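Local coordinates for protein glycinin A3B4 subunit (Glycine max, PDB 2D5F) that probably serves as a seed storage protein, an 11S globulin of two cupin modules that assembles into hexamers in the soybean seed, at residues E87-P92 / V246-W251; Y380-N385 / V429-G434. One frame throughout, in Å; residues are numbered along the deposited sequence.

Contact 1: residues E87-P92 / V246-W251; sequences ETFEKP and VISPKW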
loop_
_atom_site.group_PDB
_atom_site.type_symbol
_atom_site.label_atom_id
_atom_site.label_comp_id
_atom_site.label_asym_id
_atom_site.label_seq_id
_atom_site.Cartn_x
_atom_site.Cartn_y
_atom_site.Cartn_z
ATOM N N GLU B 87 20.590 -19.742 9.216
ATOM C CA GLU B 87 21.016 -19.752 10.610
ATOM C C GLU B 87 22.212 -18.805 10.630
ATOM O O GLU B 87 23.340 -19.215 10.335
ATOM C CB GLU B 87 21.441 -21.164 11.029
ATOM C CG GLU B 87 20.676 -22.289 10.332
ATOM C CD GLU B 87 19.167 -22.132 10.416
ATOM O OE1 GLU B 87 18.467 -22.768 9.611
ATOM O OE2 GLU B 87 18.677 -21.381 11.284
ATOM N N THR B 88 21.955 -17.538 10.962
ATOM C CA THR B 88 22.990 -16.503 10.973
ATOM C C THR B 88 23.918 -16.480 12.181
ATOM O O THR B 88 24.876 -15.708 12.214
ATOM C CB THR B 88 22.365 -15.099 10.822
ATOM O OG1 THR B 88 21.528 -14.826 11.951
ATOM C CG2 THR B 88 21.531 -15.024 9.546
ATOM N N PHE B 89 23.616 -17.299 13.182
ATOM C CA PHE B 89 24.454 -17.398 14.374
ATOM C C PHE B 89 25.181 -18.734 14.248
ATOM O O PHE B 89 24.576 -19.794 14.387
ATOM C CB PHE B 89 23.594 -17.390 15.643
ATOM C CG PHE B 89 23.303 -16.008 16.183
ATOM C CD1 PHE B 89 23.012 -14.949 15.324
ATOM C CD2 PHE B 89 23.311 -15.771 17.556
ATOM C CE1 PHE B 89 22.735 -13.676 15.825
ATOM C CE2 PHE B 89 23.034 -14.502 18.066
ATOM C CZ PHE B 89 22.746 -13.449 17.195
ATOM N N GLU B 90 26.470 -18.698 13.947
ATOM C CA GLU B 90 27.203 -19.949 13.810
ATOM C C GLU B 90 28.477 -19.958 14.638
ATOM O O GLU B 90 29.096 -18.921 14.874
ATOM C CB GLU B 90 27.515 -20.230 12.336
ATOM C CG GLU B 90 28.353 -19.172 11.657
ATOM C CD GLU B 90 28.499 -19.415 10.165
ATOM O OE1 GLU B 90 29.145 -18.586 9.494
ATOM O OE2 GLU B 90 27.966 -20.428 9.663
ATOM N N LYS B 91 28.852 -21.145 15.089
ATOM C CA LYS B 91 30.042 -21.310 15.902
ATOM C C LYS B 91 30.919 -22.406 15.314
ATOM O O LYS B 91 30.522 -23.568 15.270
ATOM C CB LYS B 91 29.635 -21.677 17.327
ATOM C CG LYS B 91 30.785 -21.832 18.301
ATOM C CD LYS B 91 30.249 -22.190 19.675
ATOM C CE LYS B 91 31.354 -22.307 20.705
ATOM N NZ LYS B 91 30.795 -22.666 22.045
ATOM N N PRO B 92 32.112 -22.044 14.824
ATOM C CA PRO B 92 33.019 -23.045 14.247
ATOM C C PRO B 92 33.527 -23.993 15.336
ATOM O O PRO B 92 33.721 -23.587 16.484
ATOM C CB PRO B 92 34.141 -22.194 13.656
ATOM C CG PRO B 92 33.441 -20.909 13.310
ATOM C CD PRO B 92 32.586 -20.682 14.532
ATOM N N VAL B 246 23.983 -21.117 24.414
ATOM C CA VAL B 246 23.620 -20.923 23.014
ATOM C C VAL B 246 24.583 -19.894 22.449
ATOM O O VAL B 246 25.258 -19.198 23.199
ATOM C CB VAL B 246 22.175 -20.373 22.840
ATOM C CG1 VAL B 246 21.172 -21.277 23.542
ATOM C CG2 VAL B 246 22.090 -18.949 23.377
ATOM N N ILE B 247 24.645 -19.794 21.129
ATOM C CA ILE B 247 25.530 -18.825 20.504
ATOM C C ILE B 247 24.920 -17.438 20.662
ATOM O O ILE B 247 23.759 -17.223 20.302
ATOM C CB ILE B 247 25.707 -19.124 19.009
ATOM C CG1 ILE B 247 26.190 -20.566 18.823
ATOM C CG2 ILE B 247 26.713 -18.161 18.401
ATOM C CD1 ILE B 247 26.163 -21.039 17.388
ATOM N N SER B 248 25.690 -16.506 21.217
ATOM C CA SER B 248 25.216 -15.137 21.403
ATOM C C SER B 248 26.338 -14.224 21.882
ATOM O O SER B 248 27.150 -14.613 22.721
ATOM C CB SER B 248 24.059 -15.098 22.405
ATOM O OG SER B 248 23.490 -13.799 22.472
ATOM N N PRO B 249 26.404 -12.994 21.341
ATOM C CA PRO B 249 27.439 -12.026 21.724
ATOM C C PRO B 249 27.359 -11.688 23.208
ATOM O O PRO B 249 28.347 -11.322 23.835
ATOM C CB PRO B 249 27.125 -10.818 20.843
ATOM C CG PRO B 249 26.514 -11.445 19.616
ATOM C CD PRO B 249 25.597 -12.479 20.220
ATOM N N LYS B 250 26.159 -11.819 23.757
ATOM C CA LYS B 250 25.896 -11.534 25.159
ATOM C C LYS B 250 25.239 -12.776 25.749
ATOM O O LYS B 250 24.238 -13.260 25.212
ATOM C CB LYS B 250 24.951 -10.332 25.253
ATOM C CG LYS B 250 24.312 -10.097 26.611
ATOM C CD LYS B 250 23.164 -9.098 26.480
ATOM C CE LYS B 250 22.440 -8.901 27.797
ATOM N NZ LYS B 250 23.360 -8.377 28.843
ATOM N N TRP B 251 25.799 -13.304 26.834
ATOM C CA TRP B 251 25.223 -14.492 27.452
ATOM C C TRP B 251 25.904 -14.853 28.766
ATOM O O TRP B 251 25.283 -14.800 29.829
ATOM C CB TRP B 251 25.301 -15.676 26.479
ATOM C CG TRP B 251 24.436 -16.836 26.873
ATOM C CD1 TRP B 251 24.821 -17.962 27.542
ATOM C CD2 TRP B 251 23.029 -16.972 26.637
ATOM N NE1 TRP B 251 23.742 -18.793 27.737
ATOM C CE2 TRP B 251 22.630 -18.210 27.190
ATOM C CE3 TRP B 251 22.067 -16.167 26.010
ATOM C CZ2 TRP B 251 21.306 -18.664 27.138
ATOM C CZ3 TRP B 251 20.749 -16.618 25.958
ATOM C CH2 TRP B 251 20.383 -17.858 26.518
#
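Phe-89 and Lys-91, on the strand 89-92, take Ile-247 of the loop 246-251 against them, and most of the contact is apolar. The CD1 methyl of Ile-247 reaches the peptide between Glu-90 and Lys-91, ending 3.5 Å from Lys-91 CB. It gets there because CG1 stands beside the backbone N, anti to the carbonyl carbon (chi1 -55°), with CD1 extended beyond it. The other branch, CG2, faces Phe-89 CB at 4.2 Å. Farther along, Phe-89 and Pro-249 meet with their side chains at about a right angle, Pro-249 CD lying 3.9 Å from Phe-89 CE2 in an oblique approach.

The polar element is a C-H edge meeting a carbonyl: Ile-247 O sits in the plane of the Phe-89 ring, 3.1 Å from CD2. No hydrogen bond spans the two segments, and this buried oxygen has no hydrogen-bonding partner in the model. The loop is braced within itself by Ser-248 OG, which donates to Lys-250 O at 2.9 Å.

Strand 107-118 helps to fix the loop, with His-111 bonded to Ile-247 N and His-116 to Ser-248 OG. Behind the strand, the Glu-90 carboxylate is held by Asn-486, Ser-487 and Gly-488 of a neighbouring subunit. The arrangement is a loop packed on a short strand of the N-terminal cupin module, at a subunit interface where Phe-89 and Pro-249 also pack on that neighbour.

Contact 2: residues Y380-N385 / V429-G434; sequences YSPHWN and VVAEQG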
loop_
_atom_site.group_PDB
_atom_site.type_symbol
_atom_site.label_atom_id
_atom_site.label_comp_id
_atom_site.label_asym_id
_atom_site.label_seq_id
_atom_site.Cartn_x
_atom_site.Cartn_y
_atom_site.Cartn_z
ATOM N N TYR B 380 -6.098 9.700 35.244
ATOM C CA TYR B 380 -6.091 9.547 33.793
ATOM C C TYR B 380 -7.569 9.840 33.503
ATOM O O TYR B 380 -8.420 8.951 33.599
ATOM C CB TYR B 380 -5.744 8.110 33.395
ATOM C CG TYR B 380 -5.500 7.907 31.910
ATOM C CD1 TYR B 380 -6.000 8.806 30.962
ATOM C CD2 TYR B 380 -4.807 6.785 31.450
ATOM C CE1 TYR B 380 -5.816 8.589 29.594
ATOM C CE2 TYR B 380 -4.624 6.559 30.098
ATOM C CZ TYR B 380 -5.130 7.463 29.171
ATOM O OH TYR B 380 -4.948 7.230 27.826
ATOM N N SER B 381 -7.865 11.097 33.186
ATOM C CA SER B 381 -9.239 11.538 32.944
ATOM C C SER B 381 -10.042 10.689 31.960
ATOM O O SER B 381 -9.477 9.975 31.131
ATOM C CB SER B 381 -9.243 13.006 32.503
ATOM O OG SER B 381 -8.378 13.224 31.409
ATOM N N PRO B 382 -11.384 10.754 32.050
ATOM C CA PRO B 382 -12.280 9.995 31.176
ATOM C C PRO B 382 -11.860 10.020 29.709
ATOM O O PRO B 382 -11.754 11.079 29.089
ATOM C CB PRO B 382 -13.633 10.661 31.418
ATOM C CG PRO B 382 -13.552 11.003 32.872
ATOM C CD PRO B 382 -12.159 11.583 32.991
ATOM N N HIS B 383 -11.619 8.829 29.169
ATOM C CA HIS B 383 -11.207 8.662 27.784
ATOM C C HIS B 383 -11.788 7.351 27.269
ATOM O O HIS B 383 -12.284 6.539 28.052
ATOM C CB HIS B 383 -9.675 8.610 27.693
ATOM C CG HIS B 383 -9.051 7.516 28.510
ATOM N ND1 HIS B 383 -8.931 7.583 29.882
ATOM C CD2 HIS B 383 -8.505 6.330 28.144
ATOM C CE1 HIS B 383 -8.336 6.489 30.326
ATOM N NE2 HIS B 383 -8.068 5.712 29.292
ATOM N N TRP B 384 -11.743 7.157 25.955
ATOM C CA TRP B 384 -12.224 5.920 25.350
ATOM C C TRP B 384 -11.386 5.585 24.124
ATOM O O TRP B 384 -10.669 6.432 23.591
ATOM C CB TRP B 384 -13.701 6.038 24.965
ATOM C CG TRP B 384 -13.960 6.835 23.720
ATOM C CD1 TRP B 384 -13.997 6.368 22.438
ATOM C CD2 TRP B 384 -14.227 8.240 23.641
ATOM N NE1 TRP B 384 -14.276 7.393 21.566
ATOM C CE2 TRP B 384 -14.419 8.554 22.279
ATOM C CE3 TRP B 384 -14.321 9.265 24.591
ATOM C CZ2 TRP B 384 -14.701 9.853 21.839
ATOM C CZ3 TRP B 384 -14.600 10.557 24.154
ATOM C CH2 TRP B 384 -14.786 10.838 22.790
ATOM N N ASN B 385 -11.465 4.336 23.689
ATOM C CA ASN B 385 -10.727 3.902 22.524
ATOM C C ASN B 385 -11.713 3.858 21.372
ATOM O O ASN B 385 -12.745 3.197 21.447
ATOM C CB ASN B 385 -10.098 2.532 22.784
ATOM C CG ASN B 385 -9.067 2.576 23.902
ATOM O OD1 ASN B 385 -9.231 1.940 24.946
ATOM N ND2 ASN B 385 -8.005 3.339 23.692
ATOM N N VAL B 429 -16.300 4.373 28.077
ATOM C CA VAL B 429 -15.482 5.407 28.685
ATOM C C VAL B 429 -14.866 4.918 29.991
ATOM O O VAL B 429 -15.556 4.353 30.843
ATOM C CB VAL B 429 -16.319 6.667 28.922
ATOM C CG1 VAL B 429 -15.453 7.772 29.525
ATOM C CG2 VAL B 429 -16.936 7.115 27.594
ATOM N N VAL B 430 -13.561 5.126 30.136
ATOM C CA VAL B 430 -12.857 4.691 31.331
ATOM C C VAL B 430 -12.003 5.798 31.955
ATOM O O VAL B 430 -11.568 6.731 31.275
ATOM C CB VAL B 430 -11.961 3.465 31.008
ATOM C CG1 VAL B 430 -10.922 3.840 29.952
ATOM C CG2 VAL B 430 -11.289 2.946 32.275
ATOM N N ALA B 431 -11.775 5.688 33.258
ATOM C CA ALA B 431 -10.954 6.647 33.986
ATOM C C ALA B 431 -10.257 5.910 35.124
ATOM O O ALA B 431 -10.791 4.935 35.655
ATOM C CB ALA B 431 -11.810 7.776 34.529
ATOM N N GLU B 432 -9.063 6.369 35.480
ATOM C CA GLU B 432 -8.285 5.737 36.541
ATOM C C GLU B 432 -7.616 6.758 37.463
ATOM O O GLU B 432 -7.183 7.818 37.014
ATOM C CB GLU B 432 -7.191 4.845 35.935
ATOM C CG GLU B 432 -7.687 3.633 35.155
ATOM C CD GLU B 432 -7.664 3.826 33.644
ATOM O OE1 GLU B 432 -7.836 2.815 32.932
ATOM O OE2 GLU B 432 -7.477 4.971 33.168
ATOM N N GLN B 433 -7.540 6.434 38.752
ATOM C CA GLN B 433 -6.874 7.304 39.720
ATOM C C GLN B 433 -5.956 6.469 40.600
ATOM O O GLN B 433 -6.399 5.534 41.267
ATOM C CB GLN B 433 -7.875 8.056 40.603
ATOM C CG GLN B 433 -7.183 8.915 41.671
ATOM C CD GLN B 433 -8.084 10.003 42.231
ATOM O OE1 GLN B 433 -9.300 9.837 42.304
ATOM N NE2 GLN B 433 -7.488 11.118 42.638
ATOM N N GLY B 434 -4.673 6.811 40.584
ATOM C CA GLY B 434 -3.699 6.084 41.374
ATOM C C GLY B 434 -4.031 6.085 42.856
ATOM O O GLY B 434 -4.476 7.095 43.408
#
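Tyr-380 with Glu-432 and His-383 with Val-430 form two antiparallel hydrogen-bonded pairs, and the register shifts by one residue between them in a beta bulge at which the chain turns a corner. Among the four backbone bonds, Tyr-380 N to Glu-432 O (2.8 Å) and Val-430 N to His-383 O (2.8 Å) are nearly straight. Within the bulge, Pro-382 CA adds a C-H contact to Val-430 O.

The His-383 imidazole is sandwiched: CE1 of the Tyr-380 ring lies over the centre of one face, and Val-430 CG1 covers the opposite face 3.8 Å from the centroid, a CH-pi contact. Its ND1 donates to Ser-381 O at 2.8 Å, close to the ring plane, which fixes the ring's rotation. Glu-432 OE2 comes to the ring edge, 3.3 Å from His-383 CE1, the chain being bent at chi2 (101°, which sets CD); its side chain is also about 3 Å from a bound magnesium ion. Beside this cluster, Pro-382 CB packs on Val-429 CG1 at 3.9 Å.

Trp-384 stacks on Tyr-62 of a neighbouring subunit and donates from NE1 to Gly-128 O there. The whole is a bulged antiparallel strand pair of the C-terminal cupin barrel.

The two contacts belong to different cupin modules: contact 1 packs strand 89-92 of the N-terminal one against the long loop between strands 237-239 and 332-334, whereas contact 2 pairs two strands of the C-terminal one. They follow each other along the chain and lie on opposite sides of its centre, with their own centres 46 Å apart and nearest atoms about 31 Å apart, so neither touches the other. Contact 1 is partly buried and contact 2 wholly so. The magnesium lies at contact 2, next to Glu-432, while no residue of the carbonate pocket belongs to either contact. Both nevertheless reach neighbouring subunits, consistent with a protein built for hexamer assembly.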